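Local atomic coordinates of RNase III inhibitor (Mycobacterium tuberculosis, PDB entry 5M3I), a protein that belongs to the macro domain family, whose members fold as a mixed beta-sheet flanked by alpha-helices. Residues Ala26-Val31 / Val121-Leu126. Numbering follows the deposited sequence.
Sequences ALVNTV and VAVPPL
The carbonyl oxygen of Ala26 takes three contacts: Ala122 N donates a hydrogen bond to Ala26 O at 3.1 Å, the hydroxyl of Thr24 makes a second, and the alpha C-H of Val121 adds a weaker C-H...O contact. The Ala122 amide meets this oxygen tilted 29° from the carbonyl plane. One step on, Val28 N bonds to Ala122 O over 2.9 Å, nearly in line with the C=O bond, so Ala122 both donates to and accepts from the neighbouring strand. Through its N and O, Ala122 thus spans Ala26 and Val28, the residues flanking its bridge partner Leu27, as in a parallel ladder, and here the pairing joins two central strands of the mixed macro domain sheet, with Ile85 and its strand 83-88 bonding to the other edge of 26-31. The ladder stops where Pro124, lacking an amide hydrogen, brings its ring up to the strand instead, Pro124 CD lying 3.2 Å from Val28 O.

Beyond the last bond the contact is carried by carbon, with Val28 at its centre. Its CG1, anti to the backbone N (chi1 180°), faces Pro124 CD and Leu126 CD2, while CG2 reaches back to Val121 CG2 at 3.7 Å; the proline ring and the leucine each cross the valine at about a right angle. Phe87 also touches Val28 and Leu126. On the face bearing Leu27 and Ala122, Leu27 CD2 rests on Ala122 CB at 4.0 Å, and Phe45 of helix 40-48 packs on the leucine. Beyond the proline the chain turns through an inverse gamma turn centred on Pro125, and Leu126 CD2 lies against Thr30 CG2.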
ATOM      1  N   ALA A  26       5.070  -1.985  -8.763  1.00 51.10           N
ATOM      2  CA  ALA A  26       4.943  -1.879  -7.307  1.00 51.12           C
ATOM      3  C   ALA A  26       3.633  -2.486  -6.813  1.00 48.88           C
ATOM      4  O   ALA A  26       2.628  -2.498  -7.523  1.00 47.95           O
ATOM      5  CB  ALA A  26       5.032  -0.432  -6.864  1.00 51.65           C
ATOM      6  N   LEU A  27       3.673  -3.000  -5.590  1.00 48.13           N
ATOM      7  CA  LEU A  27       2.461  -3.410  -4.888  1.00 46.67           C
ATOM      8  C   LEU A  27       2.361  -2.607  -3.626  1.00 46.60           C
ATOM      9  O   LEU A  27       3.368  -2.433  -2.946  1.00 48.01           O
ATOM     10  CB  LEU A  27       2.540  -4.880  -4.522  1.00 49.38           C
ATOM     11  CG  LEU A  27       2.833  -5.871  -5.639  1.00 50.94           C
ATOM     12  CD1 LEU A  27       2.948  -7.261  -5.037  1.00 55.33           C
ATOM     13  CD2 LEU A  27       1.729  -5.841  -6.666  1.00 53.13           C
ATOM     14  N   VAL A  28       1.158  -2.133  -3.300  1.00 45.80           N
ATOM     15  CA  VAL A  28       0.892  -1.505  -2.012  1.00 44.22           C
ATOM     16  C   VAL A  28       0.287  -2.481  -0.980  1.00 45.92           C
ATOM     17  O   VAL A  28      -0.635  -3.245  -1.262  1.00 47.99           O
ATOM     18  CB  VAL A  28      -0.028  -0.318  -2.163  1.00 43.67           C
ATOM     19  CG1 VAL A  28      -0.299   0.324  -0.803  1.00 44.08           C
ATOM     20  CG2 VAL A  28       0.556   0.693  -3.133  1.00 42.47           C
ATOM     21  N   ASN A  29       0.871  -2.476   0.204  1.00 47.28           N
ATOM     22  CA  ASN A  29       0.430  -3.247   1.340  1.00 49.26           C
ATOM     23  C   ASN A  29      -0.105  -2.247   2.399  1.00 48.42           C
ATOM     24  O   ASN A  29       0.302  -1.094   2.405  1.00 50.64           O
ATOM     25  CB  ASN A  29       1.626  -4.027   1.877  1.00 49.69           C
ATOM     26  CG  ASN A  29       1.281  -4.962   3.026  1.00 49.51           C
ATOM     27  OD1 ASN A  29       0.131  -5.335   3.228  1.00 48.21           O
ATOM     28  ND2 ASN A  29       2.291  -5.311   3.809  1.00 50.97           N
ATOM     29  N   THR A  30      -1.066  -2.671   3.218  1.00 48.94           N
ATOM     30  CA  THR A  30      -1.633  -1.838   4.281  1.00 49.83           C
ATOM     31  C   THR A  30      -1.100  -2.365   5.584  1.00 51.66           C
ATOM     32  O   THR A  30      -1.232  -3.571   5.863  1.00 52.14           O
ATOM     33  CB  THR A  30      -3.179  -1.887   4.329  1.00 54.15           C
ATOM     34  OG1 THR A  30      -3.650  -3.232   4.249  1.00 54.72           O
ATOM     35  CG2 THR A  30      -3.734  -1.145   3.135  1.00 56.47           C
ATOM     36  N   VAL A  31      -0.504  -1.479   6.375  1.00 50.79           N
ATOM     37  CA  VAL A  31       0.160  -1.883   7.607  1.00 50.49           C
ATOM     38  C   VAL A  31      -0.191  -0.993   8.784  1.00 52.28           C
ATOM     39  O   VAL A  31      -0.722   0.113   8.626  1.00 48.90           O
ATOM     40  CB  VAL A  31       1.704  -1.874   7.476  1.00 51.58           C
ATOM     41  CG1 VAL A  31       2.134  -2.828   6.398  1.00 54.16           C
ATOM     42  CG2 VAL A  31       2.256  -0.482   7.204  1.00 51.07           C
ATOM     43  N   VAL A 121       1.415   0.538 -10.456  1.00 48.93           N
ATOM     44  CA  VAL A 121       1.192   0.135  -9.076  1.00 48.45           C
ATOM     45  C   VAL A 121      -0.199  -0.509  -8.880  1.00 45.08           C
ATOM     46  O   VAL A 121      -1.160  -0.152  -9.559  1.00 45.19           O
ATOM     47  CB  VAL A 121       1.425   1.339  -8.173  1.00 47.79           C
ATOM     48  CG1 VAL A 121       0.453   2.404  -8.495  1.00 49.18           C
ATOM     49  CG2 VAL A 121       1.300   0.951  -6.722  1.00 49.28           C
ATOM     50  N   ALA A 122      -0.263  -1.486  -7.985  1.00 43.66           N
ATOM     51  CA  ALA A 122      -1.522  -2.148  -7.601  1.00 43.93           C
ATOM     52  C   ALA A 122      -1.811  -1.729  -6.198  1.00 45.05           C
ATOM     53  O   ALA A 122      -0.927  -1.828  -5.311  1.00 43.50           O
ATOM     54  CB  ALA A 122      -1.412  -3.660  -7.685  1.00 44.46           C
ATOM     55  N   VAL A 123      -3.055  -1.326  -5.964  1.00 43.36           N
ATOM     56  CA  VAL A 123      -3.467  -0.761  -4.683  1.00 45.66           C
ATOM     57  C   VAL A 123      -4.692  -1.515  -4.113  1.00 45.79           C
ATOM     58  O   VAL A 123      -5.654  -1.726  -4.841  1.00 48.66           O
ATOM     59  CB  VAL A 123      -3.836   0.711  -4.876  1.00 48.39           C
ATOM     60  CG1 VAL A 123      -4.073   1.341  -3.550  1.00 50.17           C
ATOM     61  CG2 VAL A 123      -2.712   1.453  -5.617  1.00 51.47           C
ATOM     62  N   PRO A 124      -4.649  -1.928  -2.839  1.00 44.59           N
ATOM     63  CA  PRO A 124      -5.773  -2.568  -2.184  1.00 47.15           C
ATOM     64  C   PRO A 124      -6.724  -1.547  -1.623  1.00 48.92           C
ATOM     65  O   PRO A 124      -6.427  -0.361  -1.658  1.00 49.93           O
ATOM     66  CB  PRO A 124      -5.119  -3.331  -1.035  1.00 46.00           C
ATOM     67  CG  PRO A 124      -3.960  -2.481  -0.686  1.00 45.94           C
ATOM     68  CD  PRO A 124      -3.463  -1.904  -1.969  1.00 44.23           C
ATOM     69  N   PRO A 125      -7.857  -1.989  -1.090  1.00 52.09           N
ATOM     70  CA  PRO A 125      -8.824  -1.031  -0.573  1.00 53.06           C
ATOM     71  C   PRO A 125      -8.416  -0.537   0.825  1.00 52.01           C
ATOM     72  O   PRO A 125      -8.871  -1.049   1.845  1.00 56.24           O
ATOM     73  CB  PRO A 125     -10.149  -1.822  -0.573  1.00 57.91           C
ATOM     74  CG  PRO A 125      -9.785  -3.254  -0.646  1.00 58.42           C
ATOM     75  CD  PRO A 125      -8.363  -3.379  -1.103  1.00 54.77           C
ATOM     76  N   LEU A 126      -7.607   0.507   0.847  1.00 49.68           N
ATOM     77  CA  LEU A 126      -6.887   0.940   2.020  1.00 49.33           C
ATOM     78  C   LEU A 126      -7.813   1.244   3.203  1.00 53.50           C
ATOM     79  O   LEU A 126      -8.678   2.098   3.108  1.00 50.75           O
ATOM     80  CB  LEU A 126      -6.099   2.208   1.703  1.00 48.79           C
ATOM     81  CG  LEU A 126      -5.106   2.229   0.571  1.00 49.08           C
ATOM     82  CD1 LEU A 126      -4.552   3.633   0.425  1.00 51.36           C
ATOM     83  CD2 LEU A 126      -3.971   1.251   0.849  1.00 49.51           C
TER